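Local coordinates for ABC transporter, substrate binding protein (Aeropyrum pernix, PDB 3EAF) that probably captures a small solute outside the cell and hands it to a membrane-embedded ABC transporter for uptake, at residues K143-Y148 with Q172-Y177; I159-K164 with R379-E384; Y177-R182 with C205-S210; D201-G206 with V222-F227; K250-S255 with I354-E359. One frame throughout, in Å; residues are numbered along the deposited sequence.

Contact 1. Residues K143-Y148 with Q172-Y177; sequences KLALAY and QVVGDY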
# COMPACT_ATOMS: atom_id res chain seq x y z
N LYS A 143 -8.94 15.76 19.61
CA LYS A 143 -8.56 14.51 20.26
C LYS A 143 -8.57 13.36 19.27
O LYS A 143 -9.48 13.23 18.45
CB LYS A 143 -9.52 14.23 21.41
CG LYS A 143 -9.42 15.23 22.56
CD LYS A 143 -10.42 14.90 23.66
CE LYS A 143 -10.25 15.83 24.85
NZ LYS A 143 -9.11 15.42 25.74
N LEU A 144 -7.55 12.50 19.38
CA LEU A 144 -7.33 11.41 18.44
C LEU A 144 -7.17 10.06 19.15
O LEU A 144 -6.32 9.92 20.02
CB LEU A 144 -6.09 11.70 17.57
CG LEU A 144 -5.54 10.65 16.59
CD1 LEU A 144 -6.54 10.31 15.49
CD2 LEU A 144 -4.21 11.14 15.97
N ALA A 145 -7.99 9.09 18.77
CA ALA A 145 -7.86 7.71 19.24
C ALA A 145 -7.22 6.85 18.15
O ALA A 145 -7.48 7.06 16.97
CB ALA A 145 -9.23 7.15 19.62
N LEU A 146 -6.39 5.89 18.55
CA LEU A 146 -5.68 5.01 17.61
C LEU A 146 -6.17 3.57 17.76
O LEU A 146 -5.96 2.94 18.81
CB LEU A 146 -4.16 5.07 17.84
CG LEU A 146 -3.48 6.45 17.87
CD1 LEU A 146 -2.02 6.33 18.33
CD2 LEU A 146 -3.58 7.16 16.52
N ALA A 147 -6.82 3.06 16.72
CA ALA A 147 -7.32 1.68 16.73
C ALA A 147 -6.48 0.83 15.77
O ALA A 147 -6.41 1.12 14.59
CB ALA A 147 -8.79 1.64 16.36
N TYR A 148 -5.85 -0.21 16.30
CA TYR A 148 -4.99 -1.08 15.50
C TYR A 148 -4.71 -2.38 16.24
O TYR A 148 -4.86 -2.43 17.47
CB TYR A 148 -3.66 -0.37 15.18
CG TYR A 148 -2.85 -0.06 16.42
CD1 TYR A 148 -1.82 -0.90 16.82
CD2 TYR A 148 -3.14 1.06 17.20
CE1 TYR A 148 -1.08 -0.64 17.97
CE2 TYR A 148 -2.40 1.34 18.36
CZ TYR A 148 -1.38 0.49 18.73
OH TYR A 148 -0.64 0.74 19.86
N GLN A 172 -4.15 15.63 20.03
CA GLN A 172 -3.89 14.98 21.31
C GLN A 172 -4.32 13.53 21.22
O GLN A 172 -5.50 13.23 21.06
CB GLN A 172 -4.61 15.71 22.45
CG GLN A 172 -4.97 14.85 23.69
CD GLN A 172 -3.80 14.56 24.65
OE1 GLN A 172 -2.70 15.10 24.52
NE2 GLN A 172 -4.06 13.68 25.62
N VAL A 173 -3.35 12.62 21.29
CA VAL A 173 -3.63 11.18 21.29
C VAL A 173 -4.22 10.80 22.65
O VAL A 173 -3.55 10.94 23.68
CB VAL A 173 -2.37 10.33 20.99
CG1 VAL A 173 -2.62 8.84 21.21
CG2 VAL A 173 -1.87 10.60 19.57
N VAL A 174 -5.47 10.33 22.65
CA VAL A 174 -6.20 10.03 23.89
C VAL A 174 -6.11 8.57 24.33
O VAL A 174 -6.48 8.24 25.46
CB VAL A 174 -7.70 10.45 23.82
CG1 VAL A 174 -7.83 11.97 23.74
CG2 VAL A 174 -8.44 9.76 22.65
N GLY A 175 -5.64 7.70 23.44
CA GLY A 175 -5.51 6.28 23.77
C GLY A 175 -5.23 5.41 22.56
O GLY A 175 -5.39 5.86 21.42
N ASP A 176 -4.79 4.19 22.83
CA ASP A 176 -4.63 3.12 21.85
C ASP A 176 -5.70 2.08 22.14
O ASP A 176 -5.96 1.77 23.30
CB ASP A 176 -3.26 2.44 21.99
CG ASP A 176 -2.12 3.31 21.54
OD1 ASP A 176 -2.30 4.54 21.37
OD2 ASP A 176 -1.01 2.77 21.35
N TYR A 177 -6.29 1.52 21.09
CA TYR A 177 -7.38 0.55 21.22
C TYR A 177 -7.10 -0.66 20.34
O TYR A 177 -6.82 -0.51 19.15
CB TYR A 177 -8.74 1.21 20.91
CG TYR A 177 -8.99 2.42 21.79
CD1 TYR A 177 -9.68 2.29 23.00
CD2 TYR A 177 -8.46 3.67 21.47
CE1 TYR A 177 -9.87 3.39 23.83
CE2 TYR A 177 -8.64 4.76 22.30
CZ TYR A 177 -9.35 4.62 23.48
OH TYR A 177 -9.53 5.72 24.30

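Contact 2. Residues I159-K164 with R379-E384; sequences IGAIKK and RYTIEE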
# COMPACT_ATOMS: atom_id res chain seq x y z
N ILE A 159 2.32 3.70 14.01
CA ILE A 159 1.79 4.15 15.32
C ILE A 159 2.79 5.02 16.09
O ILE A 159 2.45 6.12 16.54
CB ILE A 159 1.25 2.96 16.18
CG1 ILE A 159 0.04 2.31 15.50
CG2 ILE A 159 0.90 3.42 17.60
CD1 ILE A 159 -1.19 3.23 15.28
N GLY A 160 4.03 4.56 16.21
CA GLY A 160 5.07 5.36 16.88
C GLY A 160 5.27 6.75 16.28
O GLY A 160 5.39 7.74 17.01
N ALA A 161 5.31 6.82 14.95
CA ALA A 161 5.49 8.08 14.24
C ALA A 161 4.27 9.00 14.39
O ALA A 161 4.42 10.22 14.49
CB ALA A 161 5.81 7.84 12.76
N ILE A 162 3.08 8.41 14.40
CA ILE A 162 1.86 9.16 14.68
C ILE A 162 1.91 9.82 16.06
O ILE A 162 1.60 11.00 16.19
CB ILE A 162 0.59 8.29 14.56
CG1 ILE A 162 0.31 7.93 13.09
CG2 ILE A 162 -0.62 9.03 15.14
CD1 ILE A 162 -0.72 6.82 12.93
N LYS A 163 2.31 9.05 17.08
CA LYS A 163 2.41 9.58 18.45
C LYS A 163 3.44 10.71 18.57
O LYS A 163 3.20 11.70 19.26
CB LYS A 163 2.71 8.46 19.46
CG LYS A 163 1.52 7.53 19.73
CD LYS A 163 1.94 6.32 20.56
CE LYS A 163 0.81 5.33 20.68
NZ LYS A 163 1.04 4.31 21.73
N LYS A 164 4.56 10.56 17.88
CA LYS A 164 5.62 11.57 17.92
C LYS A 164 5.22 12.85 17.19
O LYS A 164 5.45 13.96 17.69
CB LYS A 164 6.94 11.01 17.36
CG LYS A 164 8.15 11.93 17.53
CD LYS A 164 9.46 11.16 17.32
CE LYS A 164 10.68 12.09 17.35
NZ LYS A 164 10.73 12.92 18.57
N ARG A 379 11.76 8.70 9.28
CA ARG A 379 12.87 8.44 10.19
C ARG A 379 12.45 8.17 11.63
O ARG A 379 13.14 7.44 12.34
CB ARG A 379 13.94 9.53 10.08
CG ARG A 379 14.71 9.44 8.76
CD ARG A 379 15.93 10.35 8.72
NE ARG A 379 16.57 10.31 7.41
CZ ARG A 379 16.17 11.02 6.35
NH1 ARG A 379 15.12 11.83 6.44
NH2 ARG A 379 16.82 10.91 5.21
N TYR A 380 11.30 8.71 12.04
CA TYR A 380 10.73 8.40 13.37
C TYR A 380 10.54 6.90 13.51
O TYR A 380 10.91 6.31 14.53
CB TYR A 380 9.38 9.09 13.59
CG TYR A 380 9.39 10.61 13.63
CD1 TYR A 380 10.58 11.33 13.78
CD2 TYR A 380 8.20 11.33 13.55
CE1 TYR A 380 10.59 12.73 13.81
CE2 TYR A 380 8.19 12.71 13.59
CZ TYR A 380 9.39 13.41 13.72
OH TYR A 380 9.37 14.79 13.77
N THR A 381 9.98 6.28 12.47
CA THR A 381 9.70 4.85 12.48
C THR A 381 10.98 4.03 12.36
O THR A 381 11.14 3.02 13.05
CB THR A 381 8.69 4.48 11.37
OG1 THR A 381 7.50 5.26 11.54
CG2 THR A 381 8.32 2.99 11.44
N ILE A 382 11.90 4.48 11.50
CA ILE A 382 13.18 3.79 11.28
C ILE A 382 13.99 3.73 12.59
O ILE A 382 14.57 2.68 12.91
CB ILE A 382 14.00 4.47 10.15
CG1 ILE A 382 13.28 4.30 8.80
CG2 ILE A 382 15.41 3.88 10.08
CD1 ILE A 382 13.62 5.37 7.78
N GLU A 383 14.00 4.84 13.33
CA GLU A 383 14.75 4.94 14.58
C GLU A 383 14.10 4.20 15.77
O GLU A 383 14.71 4.09 16.84
CB GLU A 383 15.04 6.41 14.91
CG GLU A 383 16.08 7.05 13.97
CD GLU A 383 16.09 8.58 13.99
OE1 GLU A 383 15.45 9.20 14.88
OE2 GLU A 383 16.76 9.17 13.11
N GLU A 384 12.88 3.68 15.58
CA GLU A 384 12.18 2.91 16.62
C GLU A 384 12.96 1.69 17.12
O GLU A 384 13.23 0.76 16.35
CB GLU A 384 10.80 2.45 16.12
CG GLU A 384 9.64 3.20 16.72
CD GLU A 384 8.35 2.97 15.98
OE1 GLU A 384 7.97 1.80 15.75
OE2 GLU A 384 7.68 3.97 15.64
O HOH W 1 4.93 1.87 15.80
O HOH W 2 5.98 4.30 13.68

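Contact 3. Residues Y177-R182 with C205-S210; sequences YDLPLR and CGNTIS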
# COMPACT_ATOMS: atom_id res chain seq x y z
N TYR A 177 -6.29 1.52 21.09
CA TYR A 177 -7.38 0.55 21.22
C TYR A 177 -7.10 -0.66 20.34
O TYR A 177 -6.82 -0.51 19.15
CB TYR A 177 -8.74 1.21 20.91
CG TYR A 177 -8.99 2.42 21.79
CD1 TYR A 177 -9.68 2.29 23.00
CD2 TYR A 177 -8.46 3.67 21.47
CE1 TYR A 177 -9.87 3.39 23.83
CE2 TYR A 177 -8.64 4.76 22.30
CZ TYR A 177 -9.35 4.62 23.48
OH TYR A 177 -9.53 5.72 24.30
N ASP A 178 -7.16 -1.84 20.95
CA ASP A 178 -6.70 -3.08 20.33
C ASP A 178 -7.79 -3.71 19.46
O ASP A 178 -8.56 -4.56 19.91
CB ASP A 178 -6.21 -4.06 21.41
CG ASP A 178 -5.28 -5.14 20.86
OD1 ASP A 178 -5.28 -5.39 19.64
OD2 ASP A 178 -4.55 -5.74 21.68
N LEU A 179 -7.85 -3.28 18.20
CA LEU A 179 -8.79 -3.85 17.24
C LEU A 179 -8.09 -4.95 16.45
O LEU A 179 -7.13 -4.67 15.72
CB LEU A 179 -9.35 -2.78 16.30
CG LEU A 179 -10.34 -3.26 15.24
CD1 LEU A 179 -11.71 -3.56 15.85
CD2 LEU A 179 -10.46 -2.22 14.13
N PRO A 180 -8.54 -6.21 16.60
CA PRO A 180 -7.89 -7.32 15.91
C PRO A 180 -7.97 -7.19 14.39
O PRO A 180 -8.95 -6.66 13.86
CB PRO A 180 -8.68 -8.54 16.38
CG PRO A 180 -9.28 -8.12 17.69
CD PRO A 180 -9.66 -6.69 17.44
N LEU A 181 -6.93 -7.66 13.70
CA LEU A 181 -6.96 -7.74 12.23
C LEU A 181 -8.15 -8.58 11.75
O LEU A 181 -8.75 -8.29 10.71
CB LEU A 181 -5.64 -8.32 11.70
CG LEU A 181 -5.42 -8.41 10.18
CD1 LEU A 181 -5.14 -7.03 9.57
CD2 LEU A 181 -4.28 -9.39 9.87
N ARG A 182 -8.48 -9.62 12.51
CA ARG A 182 -9.60 -10.51 12.20
C ARG A 182 -10.82 -10.17 13.06
O ARG A 182 -11.58 -11.06 13.44
CB ARG A 182 -9.20 -11.97 12.41
CG ARG A 182 -8.03 -12.47 11.59
CD ARG A 182 -7.41 -13.70 12.25
NE ARG A 182 -6.17 -14.13 11.59
CZ ARG A 182 -4.96 -13.64 11.85
NH1 ARG A 182 -4.79 -12.67 12.75
NH2 ARG A 182 -3.91 -14.11 11.19
N CYS A 205 -7.55 4.21 12.10
CA CYS A 205 -7.53 2.74 12.08
C CYS A 205 -6.42 2.20 11.17
O CYS A 205 -6.33 2.57 10.01
CB CYS A 205 -8.89 2.16 11.69
SG CYS A 205 -8.96 0.36 11.89
N GLY A 206 -5.60 1.31 11.72
CA GLY A 206 -4.43 0.79 11.01
C GLY A 206 -4.57 -0.58 10.36
O GLY A 206 -3.59 -1.13 9.87
N ASN A 207 -5.79 -1.12 10.33
CA ASN A 207 -6.06 -2.46 9.79
C ASN A 207 -6.62 -2.42 8.35
O ASN A 207 -6.81 -1.34 7.78
CB ASN A 207 -7.04 -3.22 10.69
CG ASN A 207 -6.50 -3.46 12.10
OD1 ASN A 207 -5.34 -3.18 12.41
ND2 ASN A 207 -7.36 -3.98 12.97
N THR A 208 -6.90 -3.60 7.79
CA THR A 208 -7.49 -3.70 6.45
C THR A 208 -8.98 -3.37 6.47
O THR A 208 -9.59 -3.26 7.54
CB THR A 208 -7.26 -5.10 5.81
OG1 THR A 208 -8.04 -6.08 6.50
CG2 THR A 208 -5.79 -5.49 5.86
N ILE A 209 -9.57 -3.25 5.28
CA ILE A 209 -10.95 -2.78 5.10
C ILE A 209 -12.00 -3.53 5.93
O ILE A 209 -13.01 -2.93 6.31
CB ILE A 209 -11.35 -2.73 3.58
CG1 ILE A 209 -12.68 -1.99 3.39
CG2 ILE A 209 -11.35 -4.14 2.95
CD1 ILE A 209 -13.01 -1.63 1.94
N SER A 210 -11.79 -4.82 6.19
CA SER A 210 -12.77 -5.63 6.92
C SER A 210 -13.03 -5.10 8.33
O SER A 210 -14.17 -4.83 8.69
CB SER A 210 -12.33 -7.10 6.98
OG SER A 210 -12.29 -7.64 5.67
O HOH W 3 -8.76 -6.15 9.12

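Contact 4. Residues D201-G206 with V222-F227; sequences DYVWCG and VGLDAF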
# COMPACT_ATOMS: atom_id res chain seq x y z
N ASP A 201 -12.42 13.25 18.76
CA ASP A 201 -12.94 13.93 17.58
C ASP A 201 -12.59 13.11 16.34
O ASP A 201 -13.34 13.09 15.37
CB ASP A 201 -12.34 15.33 17.45
CG ASP A 201 -12.58 16.18 18.68
OD1 ASP A 201 -13.75 16.55 18.92
OD2 ASP A 201 -11.60 16.46 19.42
N TYR A 202 -11.43 12.45 16.40
CA TYR A 202 -10.88 11.72 15.27
C TYR A 202 -10.41 10.32 15.69
O TYR A 202 -9.84 10.14 16.77
CB TYR A 202 -9.71 12.48 14.64
CG TYR A 202 -9.95 13.97 14.42
CD1 TYR A 202 -10.92 14.43 13.53
CD2 TYR A 202 -9.18 14.91 15.10
CE1 TYR A 202 -11.13 15.81 13.33
CE2 TYR A 202 -9.37 16.28 14.91
CZ TYR A 202 -10.34 16.72 14.03
OH TYR A 202 -10.52 18.08 13.85
N VAL A 203 -10.66 9.34 14.83
CA VAL A 203 -10.19 7.97 15.03
C VAL A 203 -9.32 7.54 13.86
O VAL A 203 -9.72 7.67 12.71
CB VAL A 203 -11.37 6.97 15.20
CG1 VAL A 203 -10.86 5.52 15.25
CG2 VAL A 203 -12.18 7.28 16.46
N TRP A 204 -8.11 7.06 14.17
CA TRP A 204 -7.26 6.39 13.18
C TRP A 204 -7.45 4.87 13.25
O TRP A 204 -7.53 4.30 14.34
CB TRP A 204 -5.78 6.74 13.42
CG TRP A 204 -4.80 5.87 12.69
CD1 TRP A 204 -4.09 4.82 13.21
CD2 TRP A 204 -4.42 5.96 11.32
NE1 TRP A 204 -3.29 4.25 12.24
CE2 TRP A 204 -3.47 4.94 11.07
CE3 TRP A 204 -4.79 6.81 10.27
CZ2 TRP A 204 -2.89 4.75 9.81
CZ3 TRP A 204 -4.21 6.62 9.02
CH2 TRP A 204 -3.27 5.59 8.80
N CYS A 205 -7.55 4.21 12.10
CA CYS A 205 -7.53 2.74 12.08
C CYS A 205 -6.42 2.20 11.17
O CYS A 205 -6.33 2.57 10.01
CB CYS A 205 -8.89 2.16 11.69
SG CYS A 205 -8.96 0.36 11.89
N GLY A 206 -5.60 1.31 11.72
CA GLY A 206 -4.43 0.79 11.01
C GLY A 206 -4.57 -0.58 10.36
O GLY A 206 -3.59 -1.13 9.87
N VAL A 222 -23.18 2.85 18.00
CA VAL A 222 -23.08 3.09 19.45
C VAL A 222 -23.11 4.58 19.81
O VAL A 222 -23.18 4.95 20.99
CB VAL A 222 -21.82 2.41 20.09
CG1 VAL A 222 -21.75 0.94 19.69
CG2 VAL A 222 -20.53 3.15 19.73
N GLY A 223 -23.05 5.44 18.79
CA GLY A 223 -23.18 6.87 19.01
C GLY A 223 -21.88 7.63 19.19
O GLY A 223 -21.90 8.75 19.70
N LEU A 224 -20.76 7.05 18.78
CA LEU A 224 -19.50 7.79 18.72
C LEU A 224 -19.42 8.56 17.41
O LEU A 224 -19.12 8.00 16.35
CB LEU A 224 -18.28 6.87 18.88
CG LEU A 224 -16.88 7.49 18.73
CD1 LEU A 224 -16.67 8.67 19.68
CD2 LEU A 224 -15.82 6.44 18.94
N ASP A 225 -19.73 9.85 17.48
CA ASP A 225 -19.76 10.70 16.29
C ASP A 225 -18.43 11.40 16.04
O ASP A 225 -18.33 12.64 16.06
CB ASP A 225 -20.94 11.68 16.35
CG ASP A 225 -22.28 10.97 16.23
OD1 ASP A 225 -22.36 9.98 15.46
OD2 ASP A 225 -23.24 11.38 16.90
N ALA A 226 -17.42 10.58 15.82
CA ALA A 226 -16.10 11.05 15.44
C ALA A 226 -15.88 10.75 13.96
O ALA A 226 -16.54 9.88 13.39
CB ALA A 226 -15.05 10.36 16.28
N PHE A 227 -14.94 11.46 13.35
CA PHE A 227 -14.46 11.13 12.01
C PHE A 227 -13.52 9.92 12.08
O PHE A 227 -12.71 9.82 13.00
CB PHE A 227 -13.71 12.30 11.39
CG PHE A 227 -14.59 13.47 11.01
CD1 PHE A 227 -15.66 13.30 10.15
CD2 PHE A 227 -14.31 14.74 11.49
CE1 PHE A 227 -16.46 14.38 9.78
CE2 PHE A 227 -15.11 15.83 11.13
CZ PHE A 227 -16.19 15.64 10.27

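Contact 5. Residues K250-S255 with I354-E359; sequences KVFGIS and IIKLGE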
# COMPACT_ATOMS: atom_id res chain seq x y z
N LYS A 250 -18.60 10.89 7.27
CA LYS A 250 -17.74 10.81 8.47
C LYS A 250 -16.54 9.87 8.38
O LYS A 250 -15.92 9.57 9.40
CB LYS A 250 -18.57 10.40 9.70
CG LYS A 250 -19.71 11.36 10.05
CD LYS A 250 -20.30 11.04 11.41
CE LYS A 250 -21.20 9.82 11.39
NZ LYS A 250 -21.89 9.68 12.70
N VAL A 251 -16.21 9.38 7.18
CA VAL A 251 -15.07 8.48 7.00
C VAL A 251 -14.19 8.94 5.85
O VAL A 251 -14.69 9.38 4.81
CB VAL A 251 -15.50 7.00 6.77
CG1 VAL A 251 -14.28 6.07 6.79
CG2 VAL A 251 -16.51 6.54 7.83
N PHE A 252 -12.88 8.85 6.05
CA PHE A 252 -11.91 9.25 5.04
C PHE A 252 -10.88 8.15 4.84
O PHE A 252 -10.47 7.49 5.80
CB PHE A 252 -11.21 10.55 5.46
CG PHE A 252 -12.13 11.75 5.52
CD1 PHE A 252 -12.29 12.59 4.42
CD2 PHE A 252 -12.84 12.04 6.69
CE1 PHE A 252 -13.14 13.69 4.47
CE2 PHE A 252 -13.69 13.14 6.76
CZ PHE A 252 -13.85 13.97 5.64
N GLY A 253 -10.46 7.96 3.59
CA GLY A 253 -9.43 6.98 3.27
C GLY A 253 -8.23 7.65 2.64
O GLY A 253 -8.37 8.62 1.88
N ILE A 254 -7.05 7.15 2.96
CA ILE A 254 -5.82 7.61 2.33
C ILE A 254 -5.56 6.72 1.12
O ILE A 254 -5.84 5.52 1.15
CB ILE A 254 -4.62 7.54 3.31
CG1 ILE A 254 -4.88 8.40 4.55
CG2 ILE A 254 -3.31 7.93 2.62
CD1 ILE A 254 -3.89 8.15 5.69
N SER A 255 -5.03 7.31 0.05
CA SER A 255 -4.50 6.53 -1.06
C SER A 255 -3.45 7.32 -1.81
O SER A 255 -3.71 8.45 -2.23
CB SER A 255 -5.62 6.11 -2.03
OG SER A 255 -5.08 5.39 -3.12
N ILE A 354 -6.71 12.06 -0.62
CA ILE A 354 -7.66 11.77 0.44
C ILE A 354 -9.03 11.61 -0.19
O ILE A 354 -9.43 12.43 -1.03
CB ILE A 354 -7.68 12.89 1.53
CG1 ILE A 354 -6.31 13.03 2.23
CG2 ILE A 354 -8.83 12.65 2.53
CD1 ILE A 354 -5.89 11.85 3.10
N ILE A 355 -9.74 10.57 0.22
CA ILE A 355 -11.04 10.25 -0.34
C ILE A 355 -12.07 10.27 0.79
O ILE A 355 -11.83 9.70 1.86
CB ILE A 355 -11.04 8.86 -1.06
CG1 ILE A 355 -10.02 8.84 -2.20
CG2 ILE A 355 -12.43 8.49 -1.58
CD1 ILE A 355 -8.62 8.43 -1.75
N LYS A 356 -13.19 10.92 0.54
CA LYS A 356 -14.26 11.01 1.52
C LYS A 356 -15.42 10.09 1.19
O LYS A 356 -15.85 10.00 0.04
CB LYS A 356 -14.78 12.45 1.61
CG LYS A 356 -15.86 12.67 2.67
CD LYS A 356 -16.36 14.09 2.61
CE LYS A 356 -17.40 14.38 3.67
NZ LYS A 356 -17.95 15.76 3.47
N LEU A 357 -15.93 9.42 2.21
CA LEU A 357 -17.24 8.79 2.12
C LEU A 357 -18.26 9.91 2.28
O LEU A 357 -18.52 10.39 3.39
CB LEU A 357 -17.40 7.72 3.21
CG LEU A 357 -18.73 6.99 3.36
CD1 LEU A 357 -19.24 6.48 2.02
CD2 LEU A 357 -18.59 5.84 4.36
N GLY A 358 -18.82 10.34 1.15
CA GLY A 358 -19.70 11.51 1.11
C GLY A 358 -21.02 11.36 1.84
O GLY A 358 -21.45 10.23 2.13
N GLU A 359 -21.66 12.49 2.12
CA GLU A 359 -22.97 12.54 2.79
C GLU A 359 -24.04 11.75 2.03
O GLU A 359 -24.93 11.18 2.64
CB GLU A 359 -23.43 13.99 2.99
CG GLU A 359 -22.50 14.83 3.86
CD GLU A 359 -22.71 14.61 5.35
OE1 GLU A 359 -23.81 14.14 5.77
OE2 GLU A 359 -21.77 14.92 6.13

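Contact 1. Residues K143-Y148 with Q172-Y177
D176 and Y148 meet at the end of a parallel strand pair whose backbone is stitched by five hydrogen bonds. Followed from CB, D176 touches strand 143-148 throughout. Its CB is 3.9 Å from Y148 CE2, and CG, held anti to the carbonyl carbon by chi1 of -71°, lies at the edge of the tyrosine ring and in its plane. OD1 turns to the apolar side and rests 3.5 Å from L146 CD1. OD2 accepts a short hydrogen bond of 2.5 Å from Y148 OH, which reaches it from above the carboxylate plane; ring and carboxylate stand 75° apart. OD2 also takes a salt bridge from K163, so two donors grip one oxygen. On the opposite face, A145 CB touches Y177 CE2 at 3.6 Å. Between the pairs L144-V173 and L146-D176, strand 172-177 has one residue more than its partner, V174 and G175 facing A145, consistent with a beta bulge: V174 N binds L144 O at 2.8 Å, whereas L146 N takes G175 O at 3.0 Å. Strand 171-178 is the outermost of its sheet, and 142-148 pairs on its other side with 202-205. Helix 159-165 packs on the L146 face and helix 185-196 on the Y177 face.

Contact 2. Residues I159-K164 with R379-E384
The side chains of K164 and Y380 cross at about a right angle, the lysine's aliphatic chain lying over one face of the ring. CG is anti to the backbone N (chi1 -173°), and CD sits 3.6 Å above the plane over the ring centre, a CH-pi contact. CE follows toward the CE1 rim, 3.6 Å from Y380 CE1. The ammonium lies farther off, NZ being 5.2 Å from the ring centroid, so any cation-pi attraction is weak at most. Nearer the backbones, A161 CB packs 3.9 Å from Y380 CB and also meets the hydroxyl of T381, whose OG1 has a further partner in S125. E384, farther along segment 379-384, puts OE2 3.2 Å from G160 CA, where a CB on residue 160 would clash. The carboxylate reaches the backbone through two waters. One joins G160 N to E384 OE1; the other is bonded to A161 N at 2.9 Å, to T381 OG1 and to E384 OE2. The arrangement is that of an acidic side chain facing, through water, the amides of a helix's first turn, here joining helix 159-165 of the binding-protein fold to the C-terminal helix 377-382.

Contact 3. Residues Y177-R182 with C205-S210
N207 carries the largest share of this buried contact, pointing its amide at the chain that leaves strand 171-178. ND2 donates to L179 O at 2.8 Å with an N-H...O angle of 161°. The acceptor lies in the amide plane of N207, while the donor stands well above the plane of the L179 carbonyl. ND2 has a second partner in S211 OG, and OD1 accepts from S155 OG and D149 N, so both ends of the amide are engaged and its rotation is fixed. L181, next in buried surface, has CG anti to the backbone N (chi1 -176°), and its CD1 approaches T208 CG2 at 4.1 Å. A water spans the same two residues, donating to L181 O and, at 2.7 Å, to T208 OG1, which also bonds D19. L179 completes the group: its CD2 touches both C205 SG and N207 ND2, each at 3.7 Å. An alanine in place of N207 would probably leave L179 O without its amide donor and D149 N without its acceptor, and open a gap beside the L179 side chain. The segment 205-210 is the turn from strand 202-205 into helix 209-222, with T208 at the N-cap position, though its side chain makes no capping bond. It lies beside the exit of edge strand 171-178, while D19 belongs to helix 18-38, which follows a strand of the other sheet.

Contact 4. Residues D201-G206 with V222-F227
F227 and Y202 begin neighbouring parallel strands of a beta-alpha-beta crossover, in which strand 202-205 runs into helix 209-222 and the chain returns as strand 227-230. Two backbone bonds set the register. F227 N donates to D201 O at 3.0 Å, and V203 N donates to F227 O at 2.8 Å, bracketing Y202. The two aromatic side chains run alongside each other from the same face of the sheet and meet edge to edge, with Y202 CE1 3.8 Å from F227 CD2. On the other face of the strand, V203 turns CG2 toward the returning loop; CG2 is anti to the carbonyl carbon and comes within 4.2 Å of A226 CB and, more loosely, 4.5 Å of L224 CD2. A226 CB also presses on D201 O, at 3.3 Å, beside the bond to F227 N. Behind this first shell, G223, with positive phi, is where the chain leaves helical geometry, and D225 centres an inverse gamma turn, bringing A226 and F227 back to the sheet. M219 of helix 209-222 covers V203, L224 and A226, while F139 of helix 124-139 touches both aromatic rings. The hydroxyl of Y202 bonds G140 O, and D201 OD2 takes K143 N from the adjoining strand, fixing the far ends of these side chains. D201 also shields the ring of its own neighbour, its CB lying 3.9 Å above the plane of Y202, over the centre of the ring.

Contact 5. Residues K250-S255 with I354-E359
F252 and K356 face each other in an antiparallel strand pairing, deep in a mixed sheet where its run of parallel strands ends. Strand 251-255 closes that run, and 354-357 comes back against it at 154°. G253 and I355 form the hydrogen-bonded pair: G253 N donates to I355 O at 2.8 Å, and I355 N returns the bond to G253 O. A third bond, L357 N to V251 O, measures 2.9 Å. F252 and K356 are a non-hydrogen-bonded pair whose side chains extend next to one another. The lysine is fully extended, with CG anti to the backbone N (chi1 -177°), and its CB, CG and CD run past the ring; CG is 3.4 Å from F252 CE1. I354 CG2 meets F252 CD1 at 3.9 Å. An alanine in place of F252 would probably open a gap between K356 and I354, leaving the lysine's methylenes freer to move. On the opposite face V251 CB packs 4.1 Å from L357 CD2, and I355 CD1 rests 3.8 Å from S255 CB. Strand 227-230 pairs with 251-255 on its other side, and 363-369 pairs with the far side of strand 352-357. F134 of helix 124-139 meets the F252 ring, while helix 239-243 covers V251 and L357.

How the contacts relate
Contacts 1, 4 and 5 step across one seven-stranded sheet. Their centres lie about 9 Å (1 to 4) and 13 Å (4 to 5) apart, and contacts 1 and 5 about 19 Å. Contact 3 joins the ends of strands 171-178 and 202-205, sharing Y177 with contact 1 and C205 and G206 with contact 4. Contact 2 attaches the C-terminal helix to helix 159-165 over the same sheet; K163 NZ bridges to D176 OD2 at 2.6 Å, linking it to contact 1. Along the chain, contacts 3, 4 and 5 fall inside the loop closed by contact 2, whereas contact 1 crosses it. Together they join strands and helices of probably one lobe, away from the magnesium site.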